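Local coordinates for Lysine/ornithine decarboxylase (PDB 5GJO), which decarboxylates L-lysine and L-ornithine with similar efficiency, giving cadaverine and putrescine, with pyridoxal 5'-phosphate as its cofactor, at residues A26-V31 with L60-G65; R200-A205 with M210-L215; R101-A106 with A126-G131; Y304-F309 with S317-P322. The protein carries 2 engineered substitutions. One frame throughout, in Å; residues are numbered along the deposited sequence.

Interaction 1 (A26-V31 with L60-G65); sequences ASLDKV and LSLLAG
Leu62 reaches from helix 57-65 into the first turn of helix 28-41, where its CD2 methyl meets both Leu28 and Val31. The closest approach is to the backbone: CD2 of Leu62 lies 3.2 Å from Leu28 O, a tight methyl-carbonyl approach. The same Leu62 CD2 is 4.1 Å from Leu28 CB and 3.9 Å from Val31 CB, so it rests between these two residues. A chi1 of 164°, which sets CG opposite the backbone N, carries the Leu62 chain over to Val31, and the two side chains run past each other in opposite directions. Val31 CG1 also meets CD2 of Leu63, 4.1 Å away, the two side chains crossing at about a right angle. Behind this apolar layer the start of helix 28-41 is fixed by Ser27 at the N-cap, whose OG accepts a bond of 3.0 Å from Lys30 N. Glu373 reinforces that end, its carboxylate bonding to Leu28 N, Asp29 N and Ser27 OG. Leu63 further packs on Tyr49 of strand 45-50, which lies between the two helices in sequence. Two helices flanking one strand and packing side by side are characteristic of the TIM-type barrel that binds pyridoxal phosphate in this decarboxylase family.

Interaction 2 (R200-A205 with M210-L215); sequences RLFDEA and MHLTDL
Phe202 and Ala205 of helix 189-207 both pack on Leu212, in the chain that follows the helix. CB of Leu212 stands over one face of the Phe202 ring in a CH-pi contact, 3.8 Å from the centroid and 16° off the normal, displaced toward the rim. The ring's edge, near its plane, is turned to the backbone, with CZ of Phe202 3.5 Å from Asp214 O. Leu215 CB adds an oblique contact with the same CZ. Further along the helix, Ala205 CB presses on Leu212 CD1 at 3.6 Å. Met210, its chain bent at the last torsion (chi3 34°), brings CE to 4.1 Å from Ala205 CB.

Polar contacts run through the backbone. Met210 N donates to Ala205 O (3.1 Å), and a water bridges the segments between Phe202 O and Leu212 N, accepting from the latter at 3.0 Å.

The Phe202 ring also meets Phe248 edge-to-face and touches Ile177 of strand 173-178. Were Phe202 an alanine, Leu212 CB would probably lose the aromatic face it packs on and Phe248 its edge-to-face partner, opening a gap between helix and strand. Helix 189-207, turning through Met210-Thr213 into strand 214-216, closes the beta-alpha-beta unit begun by strand 173-178, the repeating element of a TIM-type barrel.

Interaction 3 (R101-A106 with A126-G131); sequences RGLKAA and AKAVPG
Neither Leu103 nor Ala128, the pair that meets most closely here, brings a flat group, and no ring face or edge takes part between the two segments. An aromatic group does lie beside the contact: Phe114 of strand 113-116, which Leu103, Ala106 and Val129 all touch. Across the contact itself, methyl meets branched chain. CB of Ala128 lies 3.7 Å from Leu103 CB and 3.9 Å from Leu103 CD2, so it lies alongside the leucine from CB to the CD2 methyl. Leu103 CG is beside its backbone N (chi1 -77°), a setting in which CD2 and CB touch the alanine together. Such a short side chain on Ala128 lets the backbones come near, with the CA atoms of Leu103 and Ala128 6.0 Å apart. One turn on from Leu103, Ala106 makes a looser contact, its C atom 4.5 Å from Val129 CG2. Val129 is where the chain leaves helix 122-128, and the following turn is tied by Gly131 O, which accepts from Arg112. At the N-terminal end of helix 100-109, Asp99 OD1 accepts from Gly102 N. Helices 100-109 and 122-128 precede and follow strand 113-116, and their small apolar contact, backed by Phe114, is the neighbouring-helix packing found around the outside of a TIM-type barrel.

Interaction 4 (Y304-F309 with S317-P322); sequences YPLHCF and STFGGP
Phe319 points from strand 315-320 toward Leu306 and Cys308, and its ring carries the whole contact. From CB the side chain turns beside the backbone N (chi1 -73°), which presents one ring face to segment 304-309. CG, the first ring atom, is 4.2 Å from Leu306 CD2. From Leu306 CD2, Phe319 CD1 is 4.0 Å away, CE1 3.9 Å and the tip atom CZ 4.1 Å. These near-equal distances reflect a methyl seated over the middle of the ring: Leu306 CD2 is 3.9 Å from the Phe319 centroid and only 7° off the normal, a well-centred CH-pi contact. CZ of Phe319 also meets sulfur, with Cys308 SG 3.8 Å away. Measured from the ring centroid the thiol sulfur approaches obliquely, 61° off the normal.

Strands 306-307 and 315-320 belong to one mixed beta sheet but do not pair directly, so Leu306 and Phe319 meet by side chain alone. Around this contact, Phe319 meets the Tyr284 ring, and Leu306 packs on Val345 and Val347 of strand 344-347. If Phe319 gave way to a serine, Leu306 CD2 and Cys308 SG would probably be left without their aromatic partner, with a gap between the strands. With only methyl, ring and sulfur in touch, the pairing of these segments relies on dispersion and close fit, with weak sulfur-aromatic attraction added and no directional bond between them.

Overall arrangement
Interactions 1, 2 and 3 lie in the pyridoxal-binding barrel and join helices and strands around its outside, whereas interaction 4 belongs to the mixed beta-sheet domain. The separation is large: the centres of interactions 2 and 4 are about 50 Å apart, on opposite sides of the chain's centre, and the nearest pair, interactions 2 and 3, has centres about 24 Å apart. None of the four touches another. Pyridoxal phosphate lies about 12 Å from the Leu63 side chain of interaction 1 and about 13 Å from that of Leu215 in interaction 2. Interaction 4 is bracketed in sequence by Cys303, half of the engineered disulfide with Cys226, and Cys324, the probable proton donor shared across the dimer.

Interaction 1 (A26-V31 with L60-G65)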
# COMPACT_ATOMS: atom_id res chain seq x y z
N ALA A 26 5.34 -19.95 -2.75
CA ALA A 26 4.30 -20.56 -1.96
C ALA A 26 4.27 -22.06 -2.03
O ALA A 26 4.25 -22.64 -3.17
CB ALA A 26 2.94 -20.06 -2.40
N SER A 27 4.18 -22.70 -0.86
CA SER A 27 4.08 -24.17 -0.80
C SER A 27 2.64 -24.61 -0.57
O SER A 27 2.05 -24.38 0.47
CB SER A 27 4.99 -24.74 0.26
OG SER A 27 4.65 -26.11 0.58
N LEU A 28 2.05 -25.20 -1.60
CA LEU A 28 0.67 -25.71 -1.50
C LEU A 28 0.63 -26.80 -0.46
O LEU A 28 -0.37 -26.95 0.27
CB LEU A 28 0.22 -26.24 -2.85
CG LEU A 28 0.03 -25.20 -3.92
CD1 LEU A 28 -0.43 -25.83 -5.24
CD2 LEU A 28 -0.88 -24.01 -3.57
N ASP A 29 1.66 -27.65 -0.41
CA ASP A 29 1.68 -28.73 0.58
C ASP A 29 1.63 -28.17 2.01
O ASP A 29 0.96 -28.74 2.88
CB ASP A 29 2.86 -29.66 0.46
CG ASP A 29 2.79 -30.61 -0.76
OD1 ASP A 29 1.84 -30.52 -1.58
OD2 ASP A 29 3.80 -31.35 -0.89
N LYS A 30 2.28 -27.01 2.23
CA LYS A 30 2.27 -26.45 3.60
C LYS A 30 0.88 -25.82 3.84
O LYS A 30 0.38 -25.95 5.00
CB LYS A 30 3.33 -25.35 3.80
CG LYS A 30 3.37 -24.75 5.21
CD LYS A 30 3.61 -25.72 6.37
CE LYS A 30 3.50 -24.93 7.65
NZ LYS A 30 3.26 -25.81 8.78
N VAL A 31 0.27 -25.21 2.83
CA VAL A 31 -1.14 -24.72 3.01
C VAL A 31 -2.04 -25.89 3.40
O VAL A 31 -2.84 -25.85 4.34
CB VAL A 31 -1.68 -23.97 1.81
CG1 VAL A 31 -3.14 -23.63 2.00
CG2 VAL A 31 -0.83 -22.68 1.61
N LEU A 60 -6.34 -20.87 -3.50
CA LEU A 60 -7.79 -20.91 -3.42
C LEU A 60 -8.33 -22.21 -4.02
O LEU A 60 -9.19 -22.85 -3.43
CB LEU A 60 -8.44 -19.73 -4.09
CG LEU A 60 -7.95 -18.38 -3.54
CD1 LEU A 60 -8.55 -17.25 -4.38
CD2 LEU A 60 -8.30 -18.19 -2.04
N SER A 61 -7.77 -22.63 -5.15
CA SER A 61 -8.22 -23.88 -5.74
C SER A 61 -7.88 -25.06 -4.89
O SER A 61 -8.68 -26.03 -4.80
CB SER A 61 -7.64 -24.00 -7.20
OG SER A 61 -8.06 -22.94 -8.01
N LEU A 62 -6.66 -25.09 -4.32
CA LEU A 62 -6.31 -26.11 -3.40
C LEU A 62 -7.36 -26.24 -2.25
O LEU A 62 -7.90 -27.36 -1.90
CB LEU A 62 -4.88 -25.89 -2.86
CG LEU A 62 -4.56 -26.70 -1.60
CD1 LEU A 62 -4.38 -28.15 -2.06
CD2 LEU A 62 -3.32 -26.24 -0.86
N LEU A 63 -7.59 -25.10 -1.57
CA LEU A 63 -8.51 -25.07 -0.50
C LEU A 63 -9.93 -25.48 -0.89
O LEU A 63 -10.54 -26.25 -0.11
CB LEU A 63 -8.55 -23.68 0.22
CG LEU A 63 -7.24 -23.40 1.00
CD1 LEU A 63 -7.12 -21.92 1.32
CD2 LEU A 63 -7.18 -24.23 2.26
N ALA A 64 -10.43 -24.99 -2.05
CA ALA A 64 -11.74 -25.41 -2.54
C ALA A 64 -11.79 -26.97 -2.65
O ALA A 64 -12.74 -27.63 -2.21
CB ALA A 64 -12.09 -24.75 -3.82
N GLY A 65 -10.72 -27.54 -3.15
CA GLY A 65 -10.65 -28.98 -3.38
C GLY A 65 -10.52 -29.75 -2.13
O GLY A 65 -10.86 -30.95 -2.11

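Interaction 2 (R200-A205 with M210-L215)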
# COMPACT_ATOMS: atom_id res chain seq x y z
N ARG A 200 -25.08 -17.41 26.12
CA ARG A 200 -26.17 -16.68 26.79
C ARG A 200 -27.08 -16.08 25.76
O ARG A 200 -28.32 -16.22 25.86
CB ARG A 200 -25.66 -15.66 27.79
CG ARG A 200 -26.79 -14.83 28.39
CD ARG A 200 -26.24 -13.73 29.25
NE ARG A 200 -25.35 -12.78 28.53
CZ ARG A 200 -25.73 -11.81 27.74
NH1 ARG A 200 -27.02 -11.65 27.41
NH2 ARG A 200 -24.82 -11.01 27.19
N LEU A 201 -26.54 -15.42 24.76
CA LEU A 201 -27.37 -14.86 23.66
C LEU A 201 -28.20 -15.89 22.94
O LEU A 201 -29.38 -15.66 22.67
CB LEU A 201 -26.55 -14.03 22.69
CG LEU A 201 -25.91 -12.78 23.29
CD1 LEU A 201 -24.92 -12.17 22.31
CD2 LEU A 201 -26.94 -11.73 23.65
N PHE A 202 -27.62 -17.06 22.64
CA PHE A 202 -28.41 -18.08 21.96
C PHE A 202 -29.63 -18.52 22.86
O PHE A 202 -30.75 -18.71 22.37
CB PHE A 202 -27.56 -19.31 21.72
CG PHE A 202 -26.90 -19.36 20.37
CD1 PHE A 202 -26.09 -18.35 19.91
CD2 PHE A 202 -27.08 -20.45 19.55
CE1 PHE A 202 -25.44 -18.46 18.66
CE2 PHE A 202 -26.48 -20.57 18.33
CZ PHE A 202 -25.68 -19.53 17.84
N ASP A 203 -29.38 -18.67 24.14
CA ASP A 203 -30.43 -19.06 25.06
C ASP A 203 -31.54 -18.01 25.12
O ASP A 203 -32.70 -18.33 25.05
CB ASP A 203 -29.86 -19.31 26.44
CG ASP A 203 -28.97 -20.55 26.51
OD1 ASP A 203 -28.98 -21.37 25.60
OD2 ASP A 203 -28.27 -20.68 27.51
N GLU A 204 -31.16 -16.74 25.21
CA GLU A 204 -32.16 -15.64 25.22
C GLU A 204 -32.92 -15.57 23.89
O GLU A 204 -34.17 -15.37 23.84
CB GLU A 204 -31.50 -14.30 25.56
CG GLU A 204 -30.91 -14.23 26.94
CD GLU A 204 -30.18 -12.91 27.23
OE1 GLU A 204 -29.58 -12.80 28.34
OE2 GLU A 204 -30.19 -12.01 26.37
N ALA A 205 -32.23 -15.74 22.77
CA ALA A 205 -32.92 -15.79 21.48
C ALA A 205 -33.99 -16.91 21.43
O ALA A 205 -35.04 -16.68 20.88
CB ALA A 205 -31.95 -16.08 20.35
N MET A 210 -36.70 -17.14 18.33
CA MET A 210 -35.74 -17.07 17.24
C MET A 210 -34.82 -18.25 17.47
O MET A 210 -34.26 -18.38 18.53
CB MET A 210 -34.96 -15.77 17.43
CG MET A 210 -34.25 -15.16 16.26
SD MET A 210 -34.01 -13.37 16.43
CE MET A 210 -33.75 -13.17 18.18
N HIS A 211 -34.65 -19.15 16.52
CA HIS A 211 -33.83 -20.28 16.88
C HIS A 211 -32.55 -20.11 16.10
O HIS A 211 -32.56 -20.23 14.87
CB HIS A 211 -34.48 -21.59 16.54
CG HIS A 211 -33.63 -22.76 16.88
ND1 HIS A 211 -33.10 -23.60 15.92
CD2 HIS A 211 -33.17 -23.22 18.07
CE1 HIS A 211 -32.41 -24.56 16.50
NE2 HIS A 211 -32.42 -24.34 17.81
N LEU A 212 -31.46 -19.96 16.83
CA LEU A 212 -30.17 -19.66 16.12
C LEU A 212 -29.46 -20.98 15.96
O LEU A 212 -29.38 -21.74 16.89
CB LEU A 212 -29.33 -18.69 16.96
CG LEU A 212 -30.02 -17.35 17.25
CD1 LEU A 212 -29.13 -16.44 18.08
CD2 LEU A 212 -30.46 -16.58 16.04
N THR A 213 -28.97 -21.18 14.78
CA THR A 213 -28.42 -22.48 14.37
C THR A 213 -26.86 -22.47 14.16
O THR A 213 -26.26 -23.55 14.15
CB THR A 213 -29.05 -22.90 13.02
OG1 THR A 213 -28.88 -21.93 12.02
CG2 THR A 213 -30.60 -23.12 13.13
N ASP A 214 -26.29 -21.30 13.87
CA ASP A 214 -24.90 -21.15 13.44
C ASP A 214 -24.11 -20.14 14.26
O ASP A 214 -24.60 -19.09 14.56
CB ASP A 214 -24.87 -20.68 12.01
CG ASP A 214 -25.22 -21.77 11.02
OD1 ASP A 214 -26.34 -22.25 11.09
OD2 ASP A 214 -24.38 -22.12 10.20
N LEU A 215 -22.85 -20.47 14.55
CA LEU A 215 -21.99 -19.60 15.32
C LEU A 215 -20.63 -19.53 14.51
O LEU A 215 -20.13 -20.55 14.09
CB LEU A 215 -21.74 -20.22 16.62
CG LEU A 215 -20.72 -19.62 17.55
CD1 LEU A 215 -21.23 -18.23 17.99
CD2 LEU A 215 -20.43 -20.55 18.75
O HOH W 1 -31.38 -19.72 19.77

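Interaction 3 (R101-A106 with A126-G131)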
# COMPACT_ATOMS: atom_id res chain seq x y z
N ARG A 101 -21.37 -2.52 -5.26
CA ARG A 101 -20.81 -3.54 -6.12
C ARG A 101 -20.77 -4.88 -5.44
O ARG A 101 -21.01 -5.87 -6.06
CB ARG A 101 -19.45 -3.12 -6.61
CG ARG A 101 -19.54 -2.25 -7.82
CD ARG A 101 -18.17 -1.87 -8.30
NE ARG A 101 -17.66 -0.79 -7.50
CZ ARG A 101 -16.89 0.17 -7.98
NH1 ARG A 101 -16.56 0.17 -9.25
NH2 ARG A 101 -16.47 1.10 -7.17
N GLY A 102 -20.44 -4.89 -4.16
CA GLY A 102 -20.41 -6.13 -3.43
C GLY A 102 -21.77 -6.78 -3.31
O GLY A 102 -21.90 -7.95 -3.53
N LEU A 103 -22.79 -6.00 -3.00
CA LEU A 103 -24.13 -6.56 -2.90
C LEU A 103 -24.63 -7.09 -4.25
O LEU A 103 -25.28 -8.10 -4.31
CB LEU A 103 -25.11 -5.59 -2.23
CG LEU A 103 -24.89 -5.58 -0.72
CD1 LEU A 103 -25.52 -4.38 -0.05
CD2 LEU A 103 -25.28 -6.86 -0.03
N LYS A 104 -24.32 -6.39 -5.32
CA LYS A 104 -24.66 -6.87 -6.64
C LYS A 104 -23.96 -8.16 -7.01
O LYS A 104 -24.56 -9.06 -7.54
CB LYS A 104 -24.37 -5.80 -7.69
CG LYS A 104 -24.98 -6.13 -9.04
CD LYS A 104 -24.62 -5.11 -10.09
CE LYS A 104 -25.21 -5.45 -11.46
NZ LYS A 104 -24.35 -6.41 -12.18
N ALA A 105 -22.67 -8.26 -6.69
CA ALA A 105 -21.97 -9.54 -6.90
C ALA A 105 -22.53 -10.67 -6.08
O ALA A 105 -22.69 -11.81 -6.53
CB ALA A 105 -20.43 -9.37 -6.69
N ALA A 106 -22.89 -10.37 -4.84
CA ALA A 106 -23.49 -11.37 -3.99
C ALA A 106 -24.77 -11.90 -4.62
O ALA A 106 -24.94 -13.11 -4.68
CB ALA A 106 -23.73 -10.85 -2.59
N ALA A 126 -31.43 -6.71 2.87
CA ALA A 126 -32.78 -7.20 2.57
C ALA A 126 -33.19 -6.87 1.14
O ALA A 126 -33.85 -7.69 0.47
CB ALA A 126 -33.78 -6.60 3.56
N LYS A 127 -32.76 -5.72 0.64
CA LYS A 127 -33.04 -5.33 -0.69
C LYS A 127 -32.23 -6.13 -1.71
O LYS A 127 -32.73 -6.43 -2.77
CB LYS A 127 -32.73 -3.87 -0.86
CG LYS A 127 -33.10 -3.32 -2.20
CD LYS A 127 -33.15 -1.80 -2.25
CE LYS A 127 -32.89 -1.37 -3.69
NZ LYS A 127 -33.53 -0.06 -3.92
N ALA A 128 -30.96 -6.41 -1.44
CA ALA A 128 -30.07 -7.01 -2.43
C ALA A 128 -30.29 -8.48 -2.50
O ALA A 128 -30.26 -9.03 -3.58
CB ALA A 128 -28.60 -6.70 -2.10
N VAL A 129 -30.47 -9.13 -1.36
CA VAL A 129 -30.61 -10.58 -1.28
C VAL A 129 -31.67 -10.93 -0.24
O VAL A 129 -31.39 -11.39 0.88
CB VAL A 129 -29.29 -11.31 -1.01
CG1 VAL A 129 -29.49 -12.83 -1.14
CG2 VAL A 129 -28.22 -10.82 -1.98
N PRO A 130 -32.94 -10.74 -0.61
CA PRO A 130 -34.00 -11.05 0.36
C PRO A 130 -33.97 -12.48 0.84
O PRO A 130 -33.61 -13.40 0.12
CB PRO A 130 -35.32 -10.70 -0.37
CG PRO A 130 -34.95 -10.10 -1.66
CD PRO A 130 -33.44 -10.15 -1.86
N GLY A 131 -34.22 -12.67 2.13
CA GLY A 131 -34.21 -13.96 2.72
C GLY A 131 -32.80 -14.52 3.06
O GLY A 131 -32.70 -15.62 3.53

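Interaction 4 (Y304-F309 with S317-P322)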
# COMPACT_ATOMS: atom_id res chain seq x y z
N TYR A 304 9.31 -9.15 9.93
CA TYR A 304 9.46 -10.42 9.26
C TYR A 304 10.84 -11.04 9.52
O TYR A 304 11.81 -10.31 9.62
CB TYR A 304 9.27 -10.29 7.71
CG TYR A 304 7.89 -9.80 7.41
CD1 TYR A 304 6.83 -10.68 7.28
CD2 TYR A 304 7.65 -8.46 7.28
CE1 TYR A 304 5.51 -10.18 7.05
CE2 TYR A 304 6.36 -7.96 7.06
CZ TYR A 304 5.30 -8.81 7.01
OH TYR A 304 4.02 -8.28 6.82
N PRO A 305 10.95 -12.36 9.59
CA PRO A 305 12.25 -12.99 9.79
C PRO A 305 13.11 -12.93 8.52
O PRO A 305 12.80 -13.63 7.58
CB PRO A 305 11.94 -14.47 10.11
CG PRO A 305 10.51 -14.51 10.20
CD PRO A 305 9.86 -13.35 9.62
N LEU A 306 14.21 -12.22 8.58
CA LEU A 306 15.18 -12.09 7.52
C LEU A 306 16.31 -13.05 7.71
O LEU A 306 16.87 -13.11 8.80
CB LEU A 306 15.66 -10.61 7.47
CG LEU A 306 16.80 -10.35 6.49
CD1 LEU A 306 16.38 -10.56 5.02
CD2 LEU A 306 17.21 -8.94 6.68
N HIS A 307 16.70 -13.77 6.66
CA HIS A 307 17.82 -14.69 6.67
C HIS A 307 18.83 -14.29 5.63
O HIS A 307 18.52 -14.22 4.45
CB HIS A 307 17.38 -16.15 6.43
CG HIS A 307 16.28 -16.57 7.37
ND1 HIS A 307 14.91 -16.46 7.06
CD2 HIS A 307 16.32 -16.95 8.66
CE1 HIS A 307 14.19 -16.82 8.11
NE2 HIS A 307 15.01 -17.09 9.10
N CYS A 308 20.07 -14.08 6.07
CA CYS A 308 21.19 -13.75 5.16
C CYS A 308 22.06 -14.97 5.06
O CYS A 308 22.21 -15.72 6.01
CB CYS A 308 21.99 -12.57 5.69
SG CYS A 308 21.02 -11.06 5.88
N PHE A 309 22.71 -15.17 3.98
CA PHE A 309 23.57 -16.37 3.87
C PHE A 309 25.08 -15.89 3.92
O PHE A 309 25.42 -14.78 3.47
CB PHE A 309 23.20 -17.12 2.58
CG PHE A 309 21.78 -17.61 2.51
CD1 PHE A 309 21.34 -18.69 3.25
CD2 PHE A 309 20.83 -16.95 1.73
CE1 PHE A 309 20.07 -19.15 3.21
CE2 PHE A 309 19.53 -17.41 1.70
CZ PHE A 309 19.12 -18.47 2.45
N SER A 317 23.75 -3.95 10.62
CA SER A 317 23.52 -3.47 9.24
C SER A 317 22.10 -2.96 9.04
O SER A 317 21.18 -3.39 9.71
CB SER A 317 23.84 -4.56 8.26
OG SER A 317 25.14 -5.18 8.49
N THR A 318 21.94 -2.05 8.07
CA THR A 318 20.65 -1.55 7.69
C THR A 318 20.24 -2.10 6.31
O THR A 318 21.09 -2.19 5.44
CB THR A 318 20.67 -0.05 7.73
OG1 THR A 318 20.78 0.41 9.10
CG2 THR A 318 19.41 0.60 7.15
N PHE A 319 18.94 -2.41 6.14
CA PHE A 319 18.41 -2.90 4.87
C PHE A 319 17.34 -1.93 4.47
O PHE A 319 16.44 -1.63 5.30
CB PHE A 319 17.80 -4.30 5.05
CG PHE A 319 18.84 -5.37 5.23
CD1 PHE A 319 19.42 -5.59 6.46
CD2 PHE A 319 19.26 -6.14 4.16
CE1 PHE A 319 20.36 -6.59 6.59
CE2 PHE A 319 20.19 -7.15 4.30
CZ PHE A 319 20.79 -7.30 5.54
N GLY A 320 17.37 -1.51 3.21
CA GLY A 320 16.33 -0.61 2.68
C GLY A 320 15.80 -1.24 1.41
O GLY A 320 16.43 -2.12 0.81
N GLY A 321 14.64 -0.74 1.02
CA GLY A 321 14.01 -1.16 -0.21
C GLY A 321 14.45 -0.31 -1.39
O GLY A 321 15.28 0.57 -1.27
N PRO A 322 13.87 -0.58 -2.57
CA PRO A 322 14.37 -0.02 -3.81
C PRO A 322 13.75 1.31 -4.22
O PRO A 322 14.12 1.86 -5.26
CB PRO A 322 13.95 -1.09 -4.85
CG PRO A 322 12.65 -1.63 -4.28
CD PRO A 322 12.95 -1.71 -2.77